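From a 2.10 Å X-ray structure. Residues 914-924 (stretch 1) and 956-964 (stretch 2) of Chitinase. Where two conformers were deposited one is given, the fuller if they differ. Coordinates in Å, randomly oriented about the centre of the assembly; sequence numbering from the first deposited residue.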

# COMPACT_ATOMS: atom_id res chain seq x y z
N ASN B 914 -30.58 11.21 -32.28
CA ASN B 914 -31.93 11.50 -32.70
C ASN B 914 -32.83 11.94 -31.50
O ASN B 914 -33.79 12.66 -31.71
CB ASN B 914 -32.53 10.29 -33.33
CG ASN B 914 -31.89 9.92 -34.69
OD1 ASN B 914 -31.19 10.69 -35.29
ND2 ASN B 914 -32.17 8.73 -35.15
N PHE B 915 -32.56 11.43 -30.30
CA PHE B 915 -33.25 11.88 -29.10
C PHE B 915 -33.02 13.37 -28.89
O PHE B 915 -33.96 14.12 -28.62
CB PHE B 915 -32.83 11.05 -27.91
CG PHE B 915 -33.63 11.30 -26.63
CD1 PHE B 915 -34.99 11.55 -26.66
CD2 PHE B 915 -33.00 11.26 -25.38
CE1 PHE B 915 -35.70 11.71 -25.49
CE2 PHE B 915 -33.70 11.48 -24.23
CZ PHE B 915 -35.07 11.69 -24.28
N THR B 916 -31.79 13.80 -29.11
CA THR B 916 -31.42 15.21 -28.99
C THR B 916 -32.23 15.99 -30.06
O THR B 916 -32.78 17.09 -29.79
CB THR B 916 -29.92 15.35 -29.21
OG1 THR B 916 -29.26 14.59 -28.19
CG2 THR B 916 -29.49 16.84 -29.23
N ALA B 917 -32.29 15.47 -31.28
CA ALA B 917 -33.03 16.21 -32.36
C ALA B 917 -34.51 16.21 -32.09
O ALA B 917 -35.20 17.22 -32.35
CB ALA B 917 -32.68 15.62 -33.78
N LEU B 918 -35.00 15.14 -31.48
CA LEU B 918 -36.42 15.05 -31.09
C LEU B 918 -36.81 16.11 -30.05
O LEU B 918 -37.79 16.80 -30.20
CB LEU B 918 -36.75 13.65 -30.60
CG LEU B 918 -38.22 13.44 -30.30
CD1 LEU B 918 -39.06 13.32 -31.55
CD2 LEU B 918 -38.40 12.16 -29.54
N LEU B 919 -36.02 16.22 -29.00
CA LEU B 919 -36.21 17.21 -27.94
C LEU B 919 -36.07 18.58 -28.47
O LEU B 919 -36.87 19.48 -28.13
CB LEU B 919 -35.26 16.95 -26.77
CG LEU B 919 -35.59 15.66 -26.04
CD1 LEU B 919 -34.54 15.30 -25.00
CD2 LEU B 919 -36.98 15.67 -25.41
N LYS B 920 -35.06 18.81 -29.32
CA LYS B 920 -34.88 20.13 -29.90
C LYS B 920 -36.15 20.55 -30.67
O LYS B 920 -36.60 21.72 -30.62
CB LYS B 920 -33.68 20.14 -30.86
CG LYS B 920 -33.48 21.42 -31.61
CD LYS B 920 -32.33 21.31 -32.62
CE LYS B 920 -32.07 22.72 -33.15
NZ LYS B 920 -30.81 22.55 -33.89
N LEU B 921 -36.68 19.62 -31.44
CA LEU B 921 -37.88 19.94 -32.29
C LEU B 921 -39.09 20.14 -31.37
O LEU B 921 -39.89 21.06 -31.56
CB LEU B 921 -38.14 18.85 -33.31
CG LEU B 921 -39.39 19.19 -34.16
CD1 LEU B 921 -39.04 20.38 -35.04
CD2 LEU B 921 -39.65 18.04 -35.12
N PHE B 922 -39.26 19.27 -30.40
CA PHE B 922 -40.40 19.43 -29.44
C PHE B 922 -40.35 20.82 -28.74
O PHE B 922 -41.40 21.50 -28.64
CB PHE B 922 -40.45 18.35 -28.39
CG PHE B 922 -41.30 17.13 -28.75
CD1 PHE B 922 -40.97 16.30 -29.78
CD2 PHE B 922 -42.40 16.83 -28.01
CE1 PHE B 922 -41.76 15.24 -30.07
CE2 PHE B 922 -43.15 15.75 -28.26
CZ PHE B 922 -42.86 14.95 -29.30
N ARG B 923 -39.14 21.26 -28.34
CA ARG B 923 -39.00 22.59 -27.68
C ARG B 923 -39.30 23.71 -28.63
O ARG B 923 -40.05 24.64 -28.27
CB ARG B 923 -37.63 22.78 -27.09
CG ARG B 923 -37.35 24.09 -26.33
CD ARG B 923 -38.57 24.96 -25.90
NE ARG B 923 -39.33 24.49 -24.90
CZ ARG B 923 -40.51 24.80 -24.40
NH1 ARG B 923 -41.49 25.61 -24.79
NH2 ARG B 923 -40.74 24.06 -23.29
N GLU B 924 -38.85 23.60 -29.88
CA GLU B 924 -39.24 24.59 -30.87
C GLU B 924 -40.75 24.67 -31.05
O GLU B 924 -41.35 25.74 -31.00
CB GLU B 924 -38.53 24.31 -32.20
CG GLU B 924 -38.95 25.23 -33.31
CD GLU B 924 -38.19 24.96 -34.63
OE1 GLU B 924 -38.24 23.88 -35.20
OE2 GLU B 924 -37.56 25.85 -35.07
N ASP B 956 -25.44 16.53 -21.86
CA ASP B 956 -25.02 17.94 -21.92
C ASP B 956 -25.64 18.67 -23.10
O ASP B 956 -25.69 19.90 -23.05
CB ASP B 956 -23.50 18.10 -21.88
CG ASP B 956 -23.06 19.46 -21.40
OD1 ASP B 956 -23.78 20.27 -20.73
OD2 ASP B 956 -21.96 19.77 -21.75
N LYS B 957 -26.20 17.98 -24.13
CA LYS B 957 -26.76 18.73 -25.23
C LYS B 957 -28.28 18.88 -25.07
O LYS B 957 -28.84 19.69 -25.79
CB LYS B 957 -26.50 18.06 -26.60
CG LYS B 957 -25.00 17.94 -26.97
CD LYS B 957 -24.82 17.15 -28.25
CE LYS B 957 -23.35 16.89 -28.56
NZ LYS B 957 -23.22 16.07 -29.82
N ILE B 958 -28.91 18.10 -24.20
CA ILE B 958 -30.37 18.13 -24.19
C ILE B 958 -31.00 19.04 -23.13
O ILE B 958 -32.16 19.44 -23.29
CB ILE B 958 -30.98 16.78 -24.14
CG1 ILE B 958 -30.66 16.08 -22.88
CG2 ILE B 958 -30.56 15.94 -25.36
CD1 ILE B 958 -31.39 14.77 -22.81
N HIS B 959 -30.25 19.32 -22.04
CA HIS B 959 -30.77 20.10 -20.93
C HIS B 959 -31.28 21.41 -21.28
O HIS B 959 -32.30 21.83 -20.71
CB HIS B 959 -29.86 20.15 -19.65
CG HIS B 959 -28.58 20.85 -19.85
ND1 HIS B 959 -28.45 22.22 -19.84
CD2 HIS B 959 -27.34 20.35 -20.08
CE1 HIS B 959 -27.20 22.55 -20.12
NE2 HIS B 959 -26.50 21.42 -20.22
N GLN B 960 -30.69 22.02 -22.30
CA GLN B 960 -31.18 23.29 -22.77
C GLN B 960 -32.65 23.32 -23.26
O GLN B 960 -33.22 24.34 -23.21
CB GLN B 960 -30.34 23.85 -23.96
CG GLN B 960 -30.38 22.93 -25.18
CD GLN B 960 -29.39 23.39 -26.31
OE1 GLN B 960 -28.46 22.69 -26.67
NE2 GLN B 960 -29.60 24.53 -26.79
N TYR B 961 -33.17 22.20 -23.75
CA TYR B 961 -34.56 22.12 -24.26
C TYR B 961 -35.58 21.80 -23.16
O TYR B 961 -36.75 21.79 -23.47
CB TYR B 961 -34.55 20.96 -25.29
CG TYR B 961 -33.55 21.20 -26.42
CD1 TYR B 961 -33.52 22.39 -27.14
CD2 TYR B 961 -32.60 20.24 -26.76
CE1 TYR B 961 -32.60 22.62 -28.16
CE2 TYR B 961 -31.63 20.47 -27.79
CZ TYR B 961 -31.66 21.64 -28.47
OH TYR B 961 -30.74 21.83 -29.48
N LEU B 962 -35.10 21.42 -21.94
CA LEU B 962 -35.88 20.82 -20.91
C LEU B 962 -36.12 21.72 -19.73
O LEU B 962 -35.23 22.46 -19.31
CB LEU B 962 -35.21 19.55 -20.37
CG LEU B 962 -35.07 18.46 -21.50
CD1 LEU B 962 -34.36 17.27 -20.92
CD2 LEU B 962 -36.39 18.05 -22.07
N ASP B 963 -37.32 21.71 -19.17
CA ASP B 963 -37.54 22.34 -17.90
C ASP B 963 -36.82 21.59 -16.77
O ASP B 963 -36.31 22.17 -15.87
CB ASP B 963 -39.03 22.48 -17.62
CG ASP B 963 -39.66 23.49 -18.53
OD1 ASP B 963 -39.92 23.15 -19.69
OD2 ASP B 963 -39.82 24.65 -18.14
N TYR B 964 -36.80 20.27 -16.83
CA TYR B 964 -36.08 19.45 -15.86
C TYR B 964 -36.07 18.04 -16.43
O TYR B 964 -36.86 17.72 -17.40
CB TYR B 964 -36.76 19.50 -14.43
CG TYR B 964 -38.29 19.42 -14.53
CD1 TYR B 964 -38.92 18.21 -14.55
CD2 TYR B 964 -39.06 20.52 -14.67
CE1 TYR B 964 -40.29 18.12 -14.75
CE2 TYR B 964 -40.43 20.42 -14.79
CZ TYR B 964 -41.04 19.24 -14.84
OH TYR B 964 -42.43 19.09 -15.04
O HOH W 1 -38.34 23.30 -21.88

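A helix can pack against the end region of another helix, with the 3-10 turn and loop after it, without a single direct hydrogen bond between them, provided that side-chain rotamers bring the right surfaces together. This pair of stretches from a chitinase is a compact example. Helix 914-924 keeps its backbone polar groups in its own i to i+4 hydrogen bonds. T916, L919, K920 and R923 supply most of its share of the contact.

The centrepiece is Y961, at the end of a short 3-10 segment. Its CA-to-CB bond points toward the helix, and chi1 in the m well (-58°) with chi2 of -51° lays the ring flat against the helix surface. CA of K920 stands 3.6 Å from the centroid of the Y961 ring, only 2° off the ring normal, a nearly ideal CH-pi geometry; CB of K920 lies 3.5 Å from CZ of Y961 over the same face. K920 has all four chi angles in t, and this extended chain carries its amine away from the contact, leaving its base to serve as the apolar surface.

Alongside, L919 (m, t) points toward the other stretch: its CD1 lies 3.9 Å from I958 CD1, and its CD2 lies 4.1 Å from L962 CD2; CD1 also comes to 4.4 Å from L962 CD2. With chi1 in p, I958 sets CG2 3.4 Å from T916 OG1; chi2 in t places CD1, which is the atom that meets L919.

R923 has a bent side chain: chi1 is t, chi2 at 16° is nearly eclipsed and off-well, and chi3 is p. NH2 of R923 forms a long salt bridge of 3.8 Å to OD1 of D963, and a water beside the pair bridges them: it accepts from R923 NH2 (2.9 Å) and donates to D963 OD1 and Y961 O (both 2.7 Å).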